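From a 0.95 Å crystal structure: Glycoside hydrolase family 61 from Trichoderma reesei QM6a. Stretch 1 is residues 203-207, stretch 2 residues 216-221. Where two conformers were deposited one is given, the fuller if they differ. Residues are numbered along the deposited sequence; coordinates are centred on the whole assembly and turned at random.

Stretch 1, residues 203-207: DPGVL
Stretch 2, residues 216-221: NYIIPG

The contact between residues 203-207 and 216-221 is a small loop-to-loop packing centred on G205, held by one direct hydrogen bond, from the Y217 hydroxyl, and by three bridging waters, with two apolar side-chain pairs completing it. The stretches belong to one chain, and together they bury 256 Å² of surface. Neither forms regular helix or strand.

Stretch 1 is a tight turn. D203 (phi/psi -60/150) leads into P204 (-65/-23), G205 (-97/6) and V206 (-108/-50), and the carbonyl of D203 accepts two backbone hydrogen bonds, from V206 N to D203 O at 2.9 Å and from L207 N to D203 O at 3.0 Å. L207 (-103/97) then leaves the contact. Stretch 2 is largely extended: N216 (-120/161), Y217 (-145/125), I218 (-102/111), I219 (-64/132) and P220 (-64/160), ending at G221 with a positive phi (92/-176). At the closest register, G205 CA and I218 CA are 5.2 Å apart.

This close approach depends on the absence of a side chain at G205. Its CA lies 3.3 Å from I218 O in a CA-H...O contact, with an angle at the hydrogen of 139°. A CB here would point toward stretch 2, falling 2.1 Å from I218 O and 2.9 Å from P220 CD, both clashes, and a tight 3.0 Å from Y217 OH. The carbonyl of G205 is equally engaged: Y217 OH donates a hydrogen bond to G205 O at 2.7 Å. The CA-to-CB bond of Y217 points sideways, but with chi1 t (-172°) and chi2 71° the ring carries its hydroxyl to the turn. G205 O also lies 3.7 Å from P220 CG.

Apolar contacts supplement this polar centre. P220, its ring C-gamma exo, points toward stretch 1, and its CG meets CG2 of V206 (chi1 t, 171°) at 3.8 Å. The second pair joins CG of P204, whose ring is C-gamma endo, to CD1 of I218 at 4.0 Å. I218 points toward the turn, and its m,t rotamer (-59°, 173°) extends CD1 to the proline. I219 has a similar rotamer (-58°, 171°) but points away and makes no contact, in keeping with the extended backbone.

Three waters link polar groups that do not meet directly. One accepts from G205 N at 2.8 Å and donates to I218 O at 2.9 Å, so that I218 O receives this water as well as the CA-H of G205. A second accepts from I218 N at 2.8 Å and donates weakly to P204 O at 2.9 Å. The third donates to D203 OD2 at 2.7 Å and accepts from G221 N at 2.9 Å, connecting the start of the turn to the end of stretch 2. D203 (chi1 m, -75°; chi2 -11°) points toward stretch 2, but its OD2 is 5.0 Å from G221 N, a gap that this water spans.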

ATOM      1  N   ASP A 203      19.073  -2.145   3.661  1.00  5.55           N
ATOM      2  CA  ASP A 203      18.430  -1.495   4.797  1.00  5.47           C
ATOM      3  C   ASP A 203      18.206  -2.500   5.912  1.00  5.52           C
ATOM      4  O   ASP A 203      17.970  -3.697   5.673  1.00  5.42           O
ATOM      5  CB  ASP A 203      17.076  -0.915   4.385  1.00  5.88           C
ATOM      6  CG  ASP A 203      17.182   0.361   3.542  1.00  7.49           C
ATOM      7  OD1 ASP A 203      18.283   0.930   3.444  1.00  9.46           O
ATOM      8  OD2 ASP A 203      16.145   0.740   2.957  1.00  8.50           O
ATOM      9  N   PRO A 204      18.226  -2.038   7.173  1.00  5.82           N
ATOM     10  CA  PRO A 204      18.116  -2.982   8.307  1.00  6.37           C
ATOM     11  C   PRO A 204      16.795  -3.717   8.397  1.00  5.99           C
ATOM     12  O   PRO A 204      16.763  -4.798   8.998  1.00  6.81           O
ATOM     13  CB  PRO A 204      18.390  -2.082   9.527  1.00  8.61           C
ATOM     14  CG  PRO A 204      18.065  -0.718   9.053  1.00  9.09           C
ATOM     15  CD  PRO A 204      18.488  -0.650   7.625  1.00  6.54           C
ATOM     16  N   GLY A 205      15.740  -3.173   7.818  1.00  5.64           N
ATOM     17  CA  GLY A 205      14.459  -3.866   7.766  1.00  5.50           C
ATOM     18  C   GLY A 205      14.190  -4.617   6.473  1.00  4.87           C
ATOM     19  O   GLY A 205      13.110  -5.160   6.271  1.00  5.69           O
ATOM     20  N   VAL A 206      15.191  -4.660   5.595  1.00  5.01           N
ATOM     21  CA  VAL A 206      15.140  -5.368   4.298  1.00  5.00           C
ATOM     22  C   VAL A 206      16.013  -6.618   4.329  1.00  4.73           C
ATOM     23  O   VAL A 206      15.560  -7.679   3.932  1.00  5.23           O
ATOM     24  CB  VAL A 206      15.542  -4.431   3.145  1.00  5.14           C
ATOM     25  CG1 VAL A 206      15.712  -5.219   1.834  1.00  5.38           C
ATOM     26  CG2 VAL A 206      14.521  -3.320   2.986  1.00  5.50           C
ATOM     27  N   LEU A 207      17.258  -6.452   4.768  1.00  5.10           N
ATOM     28  CA  LEU A 207      18.210  -7.564   4.869  1.00  5.23           C
ATOM     29  C   LEU A 207      18.251  -7.913   6.359  1.00  5.44           C
ATOM     30  O   LEU A 207      18.931  -7.245   7.148  1.00  6.55           O
ATOM     31  CB  LEU A 207      19.569  -7.147   4.294  1.00  5.50           C
ATOM     32  CG  LEU A 207      20.642  -8.226   4.371  1.00  6.16           C
ATOM     33  CD1 LEU A 207      20.248  -9.469   3.598  1.00  7.23           C
ATOM     34  CD2 LEU A 207      21.945  -7.676   3.845  1.00  7.22           C
ATOM     35  N   ASN A 216      14.605  -7.002  17.101  1.00 10.04           N
ATOM     36  CA  ASN A 216      14.099  -5.667  16.891  1.00 11.04           C
ATOM     37  C   ASN A 216      13.934  -5.413  15.384  1.00  9.73           C
ATOM     38  O   ASN A 216      14.531  -6.119  14.562  1.00 12.78           O
ATOM     39  CB  ASN A 216      15.006  -4.611  17.466  1.00 14.88           C
ATOM     40  CG  ASN A 216      15.084  -4.650  18.974  1.00 20.04           C
ATOM     41  OD1 ASN A 216      16.164  -4.519  19.548  1.00 30.08           O
ATOM     42  ND2 ASN A 216      13.934  -4.716  19.621  1.00 23.17           N
ATOM     43  N   TYR A 217      13.118  -4.409  15.034  1.00  8.47           N
ATOM     44  CA  TYR A 217      12.801  -4.169  13.621  1.00  7.29           C
ATOM     45  C   TYR A 217      12.636  -2.714  13.295  1.00  7.60           C
ATOM     46  O   TYR A 217      11.779  -2.073  13.891  1.00 10.73           O
ATOM     47  CB  TYR A 217      11.559  -4.920  13.188  1.00  7.65           C
ATOM     48  CG  TYR A 217      11.335  -4.843  11.700  1.00  6.75           C
ATOM     49  CD1 TYR A 217      12.164  -5.535  10.859  1.00  6.59           C
ATOM     50  CD2 TYR A 217      10.349  -4.061  11.151  1.00  6.47           C
ATOM     51  CE1 TYR A 217      12.006  -5.469   9.494  1.00  6.12           C
ATOM     52  CE2 TYR A 217      10.171  -3.989   9.773  1.00  6.22           C
ATOM     53  CZ  TYR A 217      11.019  -4.693   8.945  1.00  5.78           C
ATOM     54  OH  TYR A 217      10.849  -4.579   7.599  1.00  6.11           O
ATOM     55  N   ILE A 218      13.396  -2.218  12.302  1.00  6.54           N
ATOM     56  CA  ILE A 218      13.277  -0.851  11.779  1.00  6.76           C
ATOM     57  C   ILE A 218      12.512  -0.925  10.464  1.00  5.73           C
ATOM     58  O   ILE A 218      13.053  -1.430   9.473  1.00  5.78           O
ATOM     59  CB  ILE A 218      14.660  -0.211  11.584  1.00  7.88           C
ATOM     60  CG1 ILE A 218      15.429  -0.177  12.912  1.00  9.73           C
ATOM     61  CG2 ILE A 218      14.506   1.180  10.960  1.00  9.33           C
ATOM     62  CD1 ILE A 218      16.859   0.279  12.752  1.00 12.24           C
ATOM     63  N   ILE A 219      11.303  -0.414  10.437  1.00  6.16           N
ATOM     64  CA  ILE A 219      10.509  -0.460   9.228  1.00  5.96           C
ATOM     65  C   ILE A 219      11.220   0.373   8.170  1.00  5.69           C
ATOM     66  O   ILE A 219      11.609   1.504   8.449  1.00  6.27           O
ATOM     67  CB  ILE A 219       9.086   0.092   9.448  1.00  6.67           C
ATOM     68  CG1 ILE A 219       8.348  -0.666  10.553  1.00  7.54           C
ATOM     69  CG2 ILE A 219       8.290   0.092   8.150  1.00  7.35           C
ATOM     70  CD1 ILE A 219       7.066  -0.027  10.942  1.00  9.55           C
ATOM     71  N   PRO A 220      11.393  -0.130   6.939  1.00  5.92           N
ATOM     72  CA  PRO A 220      12.018   0.611   5.886  0.74  6.39           C
ATOM     73  C   PRO A 220      11.235   1.847   5.469  1.00  5.41           C
ATOM     74  O   PRO A 220      10.028   1.951   5.694  1.00  5.93           O
ATOM     75  CB  PRO A 220      12.100  -0.450   4.723  0.74  8.19           C
ATOM     76  CG  PRO A 220      12.043  -1.774   5.414  0.74  7.69           C
ATOM     77  CD  PRO A 220      11.121  -1.541   6.567  0.74  6.49           C
ATOM     78  N   GLY A 221      11.943   2.754   4.823  1.00  5.33           N
ATOM     79  CA  GLY A 221      11.344   3.962   4.280  1.00  5.75           C
ATOM     80  C   GLY A 221      11.389   5.133   5.248  1.00  5.63           C
ATOM     81  O   GLY A 221      11.962   5.067   6.340  1.00  6.76           O
TER
HETATM   82  O   HOH W   1      14.771   2.379   4.681  0.80  8.58           O
HETATM   83  O   HOH W   2      15.542  -3.896  11.481  1.00  8.91           O
HETATM   84  O   HOH W   3      14.860  -0.548   7.432  0.95  5.95           O